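Local structure of exopolysaccharide biosynthesis protein (Pantoea stewartii subsp. stewartii DC283, 6TGF) at residues A42-D47 / P88-D93; G69-G74 / A120-N125. The protein modifies the glycan of exopolysaccharide biofilms, probably by hydrolysis, using a trimeric, bacteriophage tailspike-like parallel beta-helix architecture. All coordinates share one frame; numbering follows the deposited sequence.

Contact 1 of 2, residues A42-D47 / P88-D93; sequences AIPKGD and PVFLRD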
loop_
_atom_site.group_PDB
_atom_site.type_symbol
_atom_site.label_atom_id
_atom_site.label_comp_id
_atom_site.label_asym_id
_atom_site.label_seq_id
_atom_site.Cartn_x
_atom_site.Cartn_y
_atom_site.Cartn_z
ATOM N N ALA B 42 -33.074 -58.243 35.429
ATOM C CA ALA B 42 -34.344 -58.687 34.801
ATOM C C ALA B 42 -34.879 -57.620 33.834
ATOM O O ALA B 42 -35.955 -57.855 33.247
ATOM C CB ALA B 42 -35.357 -59.010 35.871
ATOM N N ILE B 43 -34.170 -56.496 33.671
ATOM C CA ILE B 43 -34.553 -55.393 32.738
ATOM C C ILE B 43 -34.072 -55.761 31.336
ATOM O O ILE B 43 -32.912 -56.128 31.162
ATOM C CB ILE B 43 -33.996 -54.035 33.219
ATOM C CG1 ILE B 43 -34.667 -53.611 34.531
ATOM C CG2 ILE B 43 -34.115 -52.973 32.132
ATOM C CD1 ILE B 43 -34.747 -52.120 34.758
ATOM N N PRO B 44 -34.941 -55.668 30.297
ATOM C CA PRO B 44 -34.564 -56.045 28.934
ATOM C C PRO B 44 -33.232 -55.427 28.482
ATOM O O PRO B 44 -33.021 -54.254 28.714
ATOM C CB PRO B 44 -35.716 -55.501 28.076
ATOM C CG PRO B 44 -36.907 -55.510 29.009
ATOM C CD PRO B 44 -36.333 -55.198 30.376
ATOM N N LYS B 45 -32.376 -56.241 27.861
ATOM C CA LYS B 45 -31.047 -55.834 27.330
ATOM C C LYS B 45 -31.240 -54.664 26.359
ATOM O O LYS B 45 -32.153 -54.746 25.514
ATOM C CB LYS B 45 -30.378 -57.022 26.632
ATOM C CG LYS B 45 -28.867 -56.925 26.475
ATOM C CD LYS B 45 -28.102 -57.130 27.768
ATOM C CE LYS B 45 -26.782 -57.848 27.576
ATOM N NZ LYS B 45 -25.944 -57.212 26.529
ATOM N N GLY B 46 -30.428 -53.611 26.496
ATOM C CA GLY B 46 -30.434 -52.435 25.606
ATOM C C GLY B 46 -31.312 -51.305 26.123
ATOM O O GLY B 46 -31.247 -50.209 25.534
ATOM N N ASP B 47 -32.110 -51.548 27.169
ATOM C CA ASP B 47 -32.950 -50.510 27.827
ATOM C C ASP B 47 -32.027 -49.518 28.546
ATOM O O ASP B 47 -31.010 -49.963 29.107
ATOM C CB ASP B 47 -33.980 -51.129 28.778
ATOM C CG ASP B 47 -35.211 -51.691 28.082
ATOM O OD1 ASP B 47 -35.170 -51.856 26.845
ATOM O OD2 ASP B 47 -36.207 -51.953 28.784
ATOM N N PRO B 88 -42.856 -51.970 28.230
ATOM C CA PRO B 88 -42.537 -51.851 29.653
ATOM C C PRO B 88 -41.637 -50.642 29.952
ATOM O O PRO B 88 -40.645 -50.459 29.264
ATOM C CB PRO B 88 -41.834 -53.172 30.004
ATOM C CG PRO B 88 -41.366 -53.733 28.676
ATOM C CD PRO B 88 -42.349 -53.222 27.645
ATOM N N VAL B 89 -42.031 -49.843 30.949
ATOM C CA VAL B 89 -41.261 -48.685 31.496
ATOM C C VAL B 89 -41.002 -48.958 32.979
ATOM O O VAL B 89 -41.957 -49.345 33.679
ATOM C CB VAL B 89 -42.017 -47.356 31.300
ATOM C CG1 VAL B 89 -41.174 -46.156 31.704
ATOM C CG2 VAL B 89 -42.516 -47.191 29.876
ATOM N N PHE B 90 -39.760 -48.763 33.430
ATOM C CA PHE B 90 -39.315 -49.005 34.827
ATOM C C PHE B 90 -38.901 -47.675 35.466
ATOM O O PHE B 90 -38.060 -46.963 34.883
ATOM C CB PHE B 90 -38.182 -50.033 34.849
ATOM C CG PHE B 90 -38.453 -51.256 34.012
ATOM C CD1 PHE B 90 -39.265 -52.275 34.483
ATOM C CD2 PHE B 90 -37.916 -51.379 32.741
ATOM C CE1 PHE B 90 -39.523 -53.394 33.705
ATOM C CE2 PHE B 90 -38.173 -52.498 31.967
ATOM C CZ PHE B 90 -38.976 -53.504 32.450
ATOM N N LEU B 91 -39.495 -47.352 36.618
ATOM C CA LEU B 91 -39.124 -46.180 37.454
ATOM C C LEU B 91 -37.987 -46.593 38.391
ATOM O O LEU B 91 -38.207 -47.494 39.221
ATOM C CB LEU B 91 -40.344 -45.696 38.248
ATOM C CG LEU B 91 -40.076 -44.569 39.246
ATOM C CD1 LEU B 91 -39.639 -43.296 38.540
ATOM C CD2 LEU B 91 -41.298 -44.301 40.106
ATOM N N ARG B 92 -36.819 -45.960 38.244
ATOM C CA ARG B 92 -35.661 -46.097 39.169
ATOM C C ARG B 92 -35.787 -45.035 40.267
ATOM O O ARG B 92 -36.030 -43.865 39.918
ATOM C CB ARG B 92 -34.345 -45.945 38.401
ATOM C CG ARG B 92 -33.103 -45.988 39.276
ATOM C CD ARG B 92 -31.847 -45.778 38.455
ATOM N NE ARG B 92 -31.593 -44.368 38.187
ATOM C CZ ARG B 92 -30.748 -43.910 37.268
ATOM N NH1 ARG B 92 -30.071 -44.752 36.503
ATOM N NH2 ARG B 92 -30.588 -42.608 37.110
ATOM N N ASP B 93 -35.625 -45.429 41.535
ATOM C CA ASP B 93 -35.769 -44.528 42.714
ATOM C C ASP B 93 -34.378 -44.082 43.188
ATOM O O ASP B 93 -33.375 -44.502 42.572
ATOM C CB ASP B 93 -36.596 -45.187 43.824
ATOM C CG ASP B 93 -35.944 -46.373 44.520
ATOM O OD1 ASP B 93 -34.730 -46.591 44.323
ATOM O OD2 ASP B 93 -36.664 -47.069 45.265
#

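Contact 2 of 2, residues G69-G74 / A120-N125; sequences GKLWIG and AALIAN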
loop_
_atom_site.group_PDB
_atom_site.type_symbol
_atom_site.label_atom_id
_atom_site.label_comp_id
_atom_site.label_asym_id
_atom_site.label_seq_id
_atom_site.Cartn_x
_atom_site.Cartn_y
_atom_site.Cartn_z
ATOM N N GLY B 69 -51.467 -34.008 32.895
ATOM C CA GLY B 69 -51.770 -34.880 31.746
ATOM C C GLY B 69 -51.263 -36.299 31.923
ATOM O O GLY B 69 -51.083 -36.728 33.080
ATOM N N LYS B 70 -51.054 -36.997 30.803
ATOM C CA LYS B 70 -50.741 -38.450 30.746
ATOM C C LYS B 70 -49.636 -38.700 29.714
ATOM O O LYS B 70 -49.769 -38.204 28.580
ATOM C CB LYS B 70 -51.998 -39.246 30.382
ATOM C CG LYS B 70 -53.246 -38.914 31.193
ATOM C CD LYS B 70 -53.991 -40.135 31.682
ATOM C CE LYS B 70 -55.467 -39.889 31.910
ATOM N NZ LYS B 70 -56.140 -41.105 32.425
ATOM N N LEU B 71 -48.601 -39.455 30.100
ATOM C CA LEU B 71 -47.437 -39.817 29.245
ATOM C C LEU B 71 -47.528 -41.301 28.864
ATOM O O LEU B 71 -47.764 -42.132 29.764
ATOM C CB LEU B 71 -46.145 -39.510 30.011
ATOM C CG LEU B 71 -44.838 -39.880 29.306
ATOM C CD1 LEU B 71 -44.654 -39.078 28.026
ATOM C CD2 LEU B 71 -43.650 -39.677 30.233
ATOM N N TRP B 72 -47.350 -41.603 27.574
ATOM C CA TRP B 72 -47.312 -42.977 27.000
ATOM C C TRP B 72 -45.929 -43.234 26.394
ATOM O O TRP B 72 -45.436 -42.355 25.666
ATOM C CB TRP B 72 -48.406 -43.154 25.939
ATOM C CG TRP B 72 -49.795 -43.342 26.467
ATOM C CD1 TRP B 72 -50.391 -44.520 26.813
ATOM C CD2 TRP B 72 -50.785 -42.319 26.667
ATOM N NE1 TRP B 72 -51.679 -44.300 27.224
ATOM C CE2 TRP B 72 -51.950 -42.959 27.142
ATOM C CE3 TRP B 72 -50.801 -40.930 26.496
ATOM C CZ2 TRP B 72 -53.110 -42.255 27.457
ATOM C CZ3 TRP B 72 -51.951 -40.235 26.802
ATOM C CH2 TRP B 72 -53.088 -40.890 27.276
ATOM N N ILE B 73 -45.340 -44.397 26.687
ATOM C CA ILE B 73 -44.104 -44.922 26.034
ATOM C C ILE B 73 -44.488 -46.222 25.319
ATOM O O ILE B 73 -44.747 -47.221 26.015
ATOM C CB ILE B 73 -42.970 -45.145 27.057
ATOM C CG1 ILE B 73 -42.854 -44.000 28.068
ATOM C CG2 ILE B 73 -41.649 -45.410 26.347
ATOM C CD1 ILE B 73 -42.464 -42.670 27.465
ATOM N N GLY B 74 -44.543 -46.197 23.983
ATOM C CA GLY B 74 -45.021 -47.320 23.153
ATOM C C GLY B 74 -43.951 -47.837 22.210
ATOM O O GLY B 74 -42.863 -47.231 22.153
ATOM N N ALA B 120 -34.842 -39.654 40.318
ATOM C CA ALA B 120 -35.442 -40.845 39.676
ATOM C C ALA B 120 -35.151 -40.831 38.172
ATOM O O ALA B 120 -34.726 -39.783 37.660
ATOM C CB ALA B 120 -36.925 -40.880 39.946
ATOM N N ALA B 121 -35.373 -41.963 37.501
ATOM C CA ALA B 121 -35.250 -42.121 36.033
ATOM C C ALA B 121 -36.319 -43.094 35.527
ATOM O O ALA B 121 -36.680 -44.024 36.277
ATOM C CB ALA B 121 -33.864 -42.600 35.676
ATOM N N LEU B 122 -36.806 -42.870 34.305
ATOM C CA LEU B 122 -37.674 -43.817 33.557
ATOM C C LEU B 122 -36.798 -44.587 32.565
ATOM O O LEU B 122 -36.319 -43.960 31.600
ATOM C CB LEU B 122 -38.783 -43.040 32.837
ATOM C CG LEU B 122 -39.792 -42.328 33.739
ATOM C CD1 LEU B 122 -40.809 -41.560 32.909
ATOM C CD2 LEU B 122 -40.500 -43.310 34.660
ATOM N N ILE B 123 -36.572 -45.881 32.819
ATOM C CA ILE B 123 -35.805 -46.795 31.920
ATOM C C ILE B 123 -36.792 -47.495 30.979
ATOM O O ILE B 123 -37.838 -47.977 31.463
ATOM C CB ILE B 123 -34.951 -47.800 32.724
ATOM C CG1 ILE B 123 -33.815 -47.103 33.480
ATOM C CG2 ILE B 123 -34.416 -48.908 31.829
ATOM C CD1 ILE B 123 -34.103 -46.860 34.937
ATOM N N ALA B 124 -36.458 -47.542 29.686
ATOM C CA ALA B 124 -37.215 -48.243 28.622
ATOM C C ALA B 124 -36.321 -48.402 27.387
ATOM O O ALA B 124 -35.153 -47.967 27.439
ATOM C CB ALA B 124 -38.478 -47.482 28.298
ATOM N N ASN B 125 -36.853 -49.012 26.325
ATOM C CA ASN B 125 -36.162 -49.185 25.019
ATOM C C ASN B 125 -35.850 -47.802 24.453
ATOM O O ASN B 125 -36.756 -46.981 24.328
ATOM C CB ASN B 125 -37.009 -50.013 24.047
ATOM C CG ASN B 125 -36.240 -50.508 22.840
ATOM O OD1 ASN B 125 -35.321 -49.846 22.360
ATOM N ND2 ASN B 125 -36.621 -51.667 22.331
#

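Contact 1 of 2, residues A42-D47 / P88-D93
Phe90 is the hub, with Ile43, Pro44 and Asp47 gathered about its ring. Ile43 lies over one ring face: its first torsion (chi1 -67°) sets CG1 beside the backbone N, and from there CD1 reaches Phe90 CD2 at 3.8 Å. Pro44 meets the ring obliquely, with its CD 3.6 Å from Phe90 CE2. Asp47 comes to the ring edge, in plane, where OD2 lies 3.8 Å from Phe90 CE2; the carboxylate is turned 41° from the ring. No hydrogen bond joins the two segments.

Behind these side chains, a type II beta turn from Pro44 to Asp47, closed by Asp47 N to Pro44 O at 3.2 Å, brings Pro44 and Asp47 to the same ring carbon. Gly46 supplies the positive phi that the turn needs. The strand that carries Phe90 is hydrogen-bonded on both edges, to 98-101 and 121-124, and Gln100 also touches the Phe90 side chain.

Strands 36-38 and 48-51 are the two outermost of a five-stranded antiparallel sheet, and the loop joining them passes over the central strand, 89-92. The arrangement is a connection between edge strands packed across one sheet face in the head-binding region, a domain family consistent with the tailspike-like architecture.

Contact 2 of 2, residues G69-G74 / A120-N125
Strands 69-74 and 121-124 run in broadly the same direction but belong to different sheets, and no hydrogen bond joins them. Their backbones draw together along the chain: the CA atoms of Leu71 and Leu122 are 11.4 Å apart, and those of Ile73 and Ala124 only 8.1 Å. The approach therefore closes toward the C-terminal ends, and the pairs of side chains that fill it change in size to match.

Where the gap is wider, two leucines bridge it, Leu71 CD2 meeting Leu122 CD1 at 4.3 Å. With CG opposite the backbone N (chi1 177°), Leu71 turns that CD2 methyl toward Leu122. Where the gap is narrower, the small methyl of Ala124 is enough: Ile73 CG2 lies 4.3 Å from Ala124 CB. The other arm of Ile73 bends back along its own strand, leaving its CD1 4.2 Å from Leu71 CD2, and so ties the two steps of the interface together. These are touches of methyl groups at ordinary van der Waals range, and all four residues are buried. The alternation of a strand sends Lys70 and Trp72 to the other face of theirs; Trp72 packs there on Pro104 and Ala131.

The buried side is completed by strand 48-51, whose Ile50 touches Ile73 and Ala124 and whose Leu51 touches Leu71 and Leu122, and by Met130 of strand 129-134. A tetraethylene glycol, probably from the crystallisation liquor, lies about 4 Å from the Leu122 side chain. Strand 69-74 sits between 105-107 and 129-134 in a four-stranded antiparallel sheet, strand 121-124 between 89-92 and 48-51 in a five-stranded one, and this contact is part of the apolar layer where the two sheets face each other.

How the contacts relate
The two contacts lie about 10 Å apart, centre to centre, in the head-binding region, some 65 Å from the centre of this elongated chain. Their segments alternate in sequence: 42-47, 69-74, 88-93, then 120-125. Strands 89-92 and 121-124 are neighbours in the five-stranded sheet, where Phe90 O to Ile123 N and Arg92 N to Ala121 O, both 2.8 Å, are probable hydrogen bonds. The contacts use the two faces of this sheet: contact 1 packs the 42-47 loop on one, while contact 2 joins the other to the four-stranded sheet. Because the segments alternate, both contacts tie together parts of the head-binding region far apart in sequence.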